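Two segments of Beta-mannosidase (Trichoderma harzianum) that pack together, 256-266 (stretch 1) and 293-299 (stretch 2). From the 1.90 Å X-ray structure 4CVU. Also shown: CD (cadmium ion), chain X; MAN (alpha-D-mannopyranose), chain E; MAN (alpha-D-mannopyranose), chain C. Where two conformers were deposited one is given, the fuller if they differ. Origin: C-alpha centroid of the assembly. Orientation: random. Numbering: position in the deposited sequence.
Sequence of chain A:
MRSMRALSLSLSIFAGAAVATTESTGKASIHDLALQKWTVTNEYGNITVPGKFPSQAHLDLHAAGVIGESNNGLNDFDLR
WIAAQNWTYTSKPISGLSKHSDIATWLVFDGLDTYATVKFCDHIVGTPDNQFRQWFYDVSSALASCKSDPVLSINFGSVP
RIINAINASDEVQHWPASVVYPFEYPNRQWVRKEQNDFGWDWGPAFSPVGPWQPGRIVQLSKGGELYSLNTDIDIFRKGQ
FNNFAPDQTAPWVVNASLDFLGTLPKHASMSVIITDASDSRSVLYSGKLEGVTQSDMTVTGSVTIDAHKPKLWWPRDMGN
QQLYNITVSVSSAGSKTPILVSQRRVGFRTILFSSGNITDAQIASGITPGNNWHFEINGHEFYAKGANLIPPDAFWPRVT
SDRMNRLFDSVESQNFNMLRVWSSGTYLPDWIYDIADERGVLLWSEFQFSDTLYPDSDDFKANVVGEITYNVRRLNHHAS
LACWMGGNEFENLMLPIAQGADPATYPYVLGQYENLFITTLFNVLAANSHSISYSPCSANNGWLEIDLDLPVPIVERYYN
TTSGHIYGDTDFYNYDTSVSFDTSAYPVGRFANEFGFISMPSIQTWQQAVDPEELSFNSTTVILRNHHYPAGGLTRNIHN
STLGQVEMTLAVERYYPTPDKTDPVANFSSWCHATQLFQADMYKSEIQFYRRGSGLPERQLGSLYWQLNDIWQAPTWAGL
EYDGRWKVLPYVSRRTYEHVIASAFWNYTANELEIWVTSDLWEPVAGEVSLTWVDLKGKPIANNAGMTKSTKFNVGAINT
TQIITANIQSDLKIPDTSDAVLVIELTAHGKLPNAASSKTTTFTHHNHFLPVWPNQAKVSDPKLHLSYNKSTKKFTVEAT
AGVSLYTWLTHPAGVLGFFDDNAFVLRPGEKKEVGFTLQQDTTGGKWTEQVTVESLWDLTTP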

# COMPACT_ATOMS: atom_id res chain seq x y z
N ALA A 256 -14.40 -20.06 -47.93
CA ALA A 256 -14.79 -18.83 -47.28
C ALA A 256 -16.27 -18.87 -47.02
O ALA A 256 -17.05 -18.93 -47.94
CB ALA A 256 -14.44 -17.63 -48.14
N SER A 257 -16.67 -18.81 -45.76
CA SER A 257 -18.06 -18.84 -45.35
C SER A 257 -18.35 -17.59 -44.50
O SER A 257 -17.70 -17.36 -43.45
CB SER A 257 -18.35 -20.14 -44.58
OG SER A 257 -19.73 -20.26 -44.30
N LEU A 258 -19.29 -16.78 -44.94
CA LEU A 258 -19.53 -15.46 -44.32
C LEU A 258 -20.91 -15.36 -43.67
O LEU A 258 -21.92 -15.57 -44.35
CB LEU A 258 -19.43 -14.37 -45.38
CG LEU A 258 -18.03 -13.86 -45.76
CD1 LEU A 258 -17.24 -14.86 -46.59
CD2 LEU A 258 -18.20 -12.55 -46.54
N ASP A 259 -20.95 -15.00 -42.38
CA ASP A 259 -22.19 -14.69 -41.67
C ASP A 259 -22.48 -13.19 -41.77
O ASP A 259 -21.56 -12.39 -41.77
CB ASP A 259 -22.10 -15.12 -40.20
CG ASP A 259 -21.78 -16.61 -40.05
OD1 ASP A 259 -22.30 -17.39 -40.85
OD2 ASP A 259 -20.99 -16.99 -39.13
N PHE A 260 -23.77 -12.82 -41.85
CA PHE A 260 -24.15 -11.41 -42.09
C PHE A 260 -25.57 -11.07 -41.61
O PHE A 260 -26.36 -11.94 -41.26
CB PHE A 260 -24.00 -11.09 -43.59
CG PHE A 260 -24.85 -11.97 -44.49
CD1 PHE A 260 -26.17 -11.64 -44.78
CD2 PHE A 260 -24.34 -13.14 -45.03
CE1 PHE A 260 -26.97 -12.48 -45.58
CE2 PHE A 260 -25.12 -13.97 -45.83
CZ PHE A 260 -26.43 -13.65 -46.11
N LEU A 261 -25.86 -9.77 -41.54
CA LEU A 261 -27.22 -9.25 -41.49
C LEU A 261 -27.41 -8.33 -42.75
O LEU A 261 -26.44 -7.79 -43.21
CB LEU A 261 -27.42 -8.43 -40.21
CG LEU A 261 -27.04 -9.06 -38.86
CD1 LEU A 261 -26.85 -8.00 -37.79
CD2 LEU A 261 -28.04 -10.10 -38.38
N GLY A 262 -28.59 -8.16 -43.36
CA GLY A 262 -29.77 -9.00 -43.30
C GLY A 262 -30.04 -9.75 -44.62
O GLY A 262 -29.87 -10.97 -44.69
N THR A 263 -30.48 -9.06 -45.69
CA THR A 263 -31.05 -9.78 -46.88
C THR A 263 -30.14 -9.90 -48.11
O THR A 263 -29.91 -8.93 -48.83
CB THR A 263 -32.38 -9.15 -47.35
OG1 THR A 263 -33.27 -9.00 -46.24
CG2 THR A 263 -33.05 -10.02 -48.39
N LEU A 264 -29.63 -11.11 -48.36
CA LEU A 264 -28.80 -11.37 -49.54
C LEU A 264 -29.69 -11.98 -50.64
O LEU A 264 -30.25 -13.06 -50.44
CB LEU A 264 -27.67 -12.37 -49.23
CG LEU A 264 -26.78 -12.82 -50.41
CD1 LEU A 264 -26.12 -11.63 -51.08
CD2 LEU A 264 -25.74 -13.84 -49.99
N PRO A 265 -29.80 -11.30 -51.80
CA PRO A 265 -30.66 -11.88 -52.86
C PRO A 265 -30.17 -13.22 -53.41
O PRO A 265 -28.99 -13.56 -53.31
CB PRO A 265 -30.64 -10.80 -53.95
CG PRO A 265 -30.25 -9.54 -53.25
CD PRO A 265 -29.31 -9.96 -52.16
N LYS A 266 -31.09 -13.97 -54.01
CA LYS A 266 -30.80 -15.27 -54.61
C LYS A 266 -29.76 -15.14 -55.72
O LYS A 266 -29.56 -14.06 -56.27
CB LYS A 266 -32.10 -15.90 -55.14
CD CD X . -33.66 -12.72 -43.69
C1 MAN E . -25.97 -22.23 -37.92
C2 MAN E . -27.08 -21.21 -38.00
C3 MAN E . -27.17 -20.67 -39.42
C4 MAN E . -25.78 -20.23 -39.93
C5 MAN E . -24.69 -21.24 -39.62
C6 MAN E . -23.31 -20.69 -39.96
O2 MAN E . -26.79 -20.13 -37.12
O3 MAN E . -28.03 -19.55 -39.43
O4 MAN E . -25.78 -20.08 -41.33
O5 MAN E . -24.74 -21.63 -38.29
O6 MAN E . -23.02 -19.49 -39.28
C1 MAN C . -26.89 -25.86 -44.52
C2 MAN C . -26.47 -25.00 -45.70
C3 MAN C . -27.65 -24.09 -46.00
C4 MAN C . -28.88 -24.96 -46.22
C5 MAN C . -29.15 -25.99 -45.10
C6 MAN C . -30.21 -27.01 -45.53
O2 MAN C . -26.22 -25.81 -46.80
O3 MAN C . -27.35 -23.26 -47.10
O4 MAN C . -29.96 -24.08 -46.31
O5 MAN C . -27.99 -26.74 -44.76
O6 MAN C . -30.49 -27.91 -44.47
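Stretch 2 (293-299) TQSDMTV

Stretch 2 meets stretch 1 as an antiparallel strand partner at its C-terminal end, and the backbone register establishes this. Leu-258 and Val-299 form the hydrogen-bonded pair: Leu-258 N donates to Val-299 O (2.7 Å, 171° at the hydrogen), and Val-299 N returns a bond to Leu-258 O (2.9 Å, 158°). Asp-259 and Thr-298 follow as the non-hydrogen-bonded pair, their CA atoms 4.5 Å apart. Phe-260 N to Met-297 O (3.0 Å) adds a further rung, with a less linear angle of 144°. Before Thr-298 the chain leaves extended geometry: Asp-296 has phi/psi of -52/-47° and Met-297 -124/17°, and Ser-295 N closes this turn on Thr-298 O at 2.9 Å.

The paired side chains share a face. Asp-259 and Thr-298 both have chi1 in m, and these rotamers bring Thr-298 OG1 within 2.7 Å of Asp-259 OD1, to which it donates. The chain E mannose extends the network, its O4 donating to Thr-298 OG1 (2.6 Å) and its O6 to Asp-259 OD1 (2.7 Å).

On the other face, Leu-258 CB lies 4.0 Å from Val-299 CG1. Phe-260 starts sideways, but chi1 of 59° (p) swings its ring back over the turn: Met-297 C lies over one face, while Val-299 N sits at the edge, 3.6 Å from Phe-260 CE2. Leu-264, beyond the strand, points toward stretch 2; with chi1 t and chi2 p, its CD2 reaches 3.7 Å from Val-299 CB.

Gln-294 also points toward its partner. Its chi2 of -172° (t) extends the chain so that Gln-294 NE2 donates to Pro-265 O (3.0 Å, 161°). The same NE2 donates to water 2 (2.7 Å), which in turn donates to Ser-295 O (2.7 Å) and, weakly, to Leu-264 O (3.3 Å).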

# COMPACT_ATOMS: atom_id res chain seq x y z
N THR A 293 -22.91 -21.60 -52.06
CA THR A 293 -24.19 -21.88 -51.40
C THR A 293 -24.58 -20.70 -50.50
O THR A 293 -23.72 -19.96 -50.03
CB THR A 293 -24.13 -23.16 -50.54
OG1 THR A 293 -23.06 -23.05 -49.59
CG2 THR A 293 -23.89 -24.38 -51.40
N GLN A 294 -25.87 -20.53 -50.28
CA GLN A 294 -26.37 -19.48 -49.41
C GLN A 294 -27.63 -19.89 -48.64
O GLN A 294 -28.38 -20.77 -49.04
CB GLN A 294 -26.61 -18.18 -50.18
CG GLN A 294 -27.76 -18.21 -51.18
CD GLN A 294 -27.82 -16.94 -52.03
OE1 GLN A 294 -27.39 -16.94 -53.19
NE2 GLN A 294 -28.34 -15.84 -51.45
N SER A 295 -27.82 -19.22 -47.51
CA SER A 295 -29.01 -19.36 -46.69
C SER A 295 -29.37 -17.98 -46.15
O SER A 295 -28.84 -16.98 -46.60
CB SER A 295 -28.82 -20.43 -45.59
OG SER A 295 -27.69 -20.18 -44.76
N ASP A 296 -30.28 -17.91 -45.20
CA ASP A 296 -30.78 -16.63 -44.68
C ASP A 296 -29.68 -15.64 -44.23
O ASP A 296 -29.73 -14.46 -44.57
CB ASP A 296 -31.71 -16.90 -43.50
CG ASP A 296 -32.51 -15.70 -43.10
OD1 ASP A 296 -33.25 -15.20 -43.95
OD2 ASP A 296 -32.39 -15.22 -41.95
N MET A 297 -28.72 -16.14 -43.45
CA MET A 297 -27.65 -15.31 -42.89
C MET A 297 -26.23 -15.74 -43.22
O MET A 297 -25.29 -15.32 -42.59
CB MET A 297 -27.81 -15.18 -41.38
CG MET A 297 -27.40 -16.42 -40.60
SD MET A 297 -27.41 -16.21 -38.81
CE MET A 297 -29.15 -16.01 -38.51
N THR A 298 -26.06 -16.57 -44.23
CA THR A 298 -24.73 -17.05 -44.56
C THR A 298 -24.53 -17.28 -46.05
O THR A 298 -25.47 -17.66 -46.76
CB THR A 298 -24.39 -18.33 -43.78
OG1 THR A 298 -24.45 -18.04 -42.37
CG2 THR A 298 -22.98 -18.81 -44.12
N VAL A 299 -23.32 -17.01 -46.51
CA VAL A 299 -22.94 -17.27 -47.89
C VAL A 299 -21.53 -17.87 -47.91
O VAL A 299 -20.62 -17.40 -47.18
CB VAL A 299 -23.05 -16.02 -48.77
CG1 VAL A 299 -22.07 -14.95 -48.34
CG2 VAL A 299 -22.85 -16.37 -50.25
O HOH W 1 -33.89 -10.26 -43.65
O HOH W 2 -29.50 -15.99 -49.00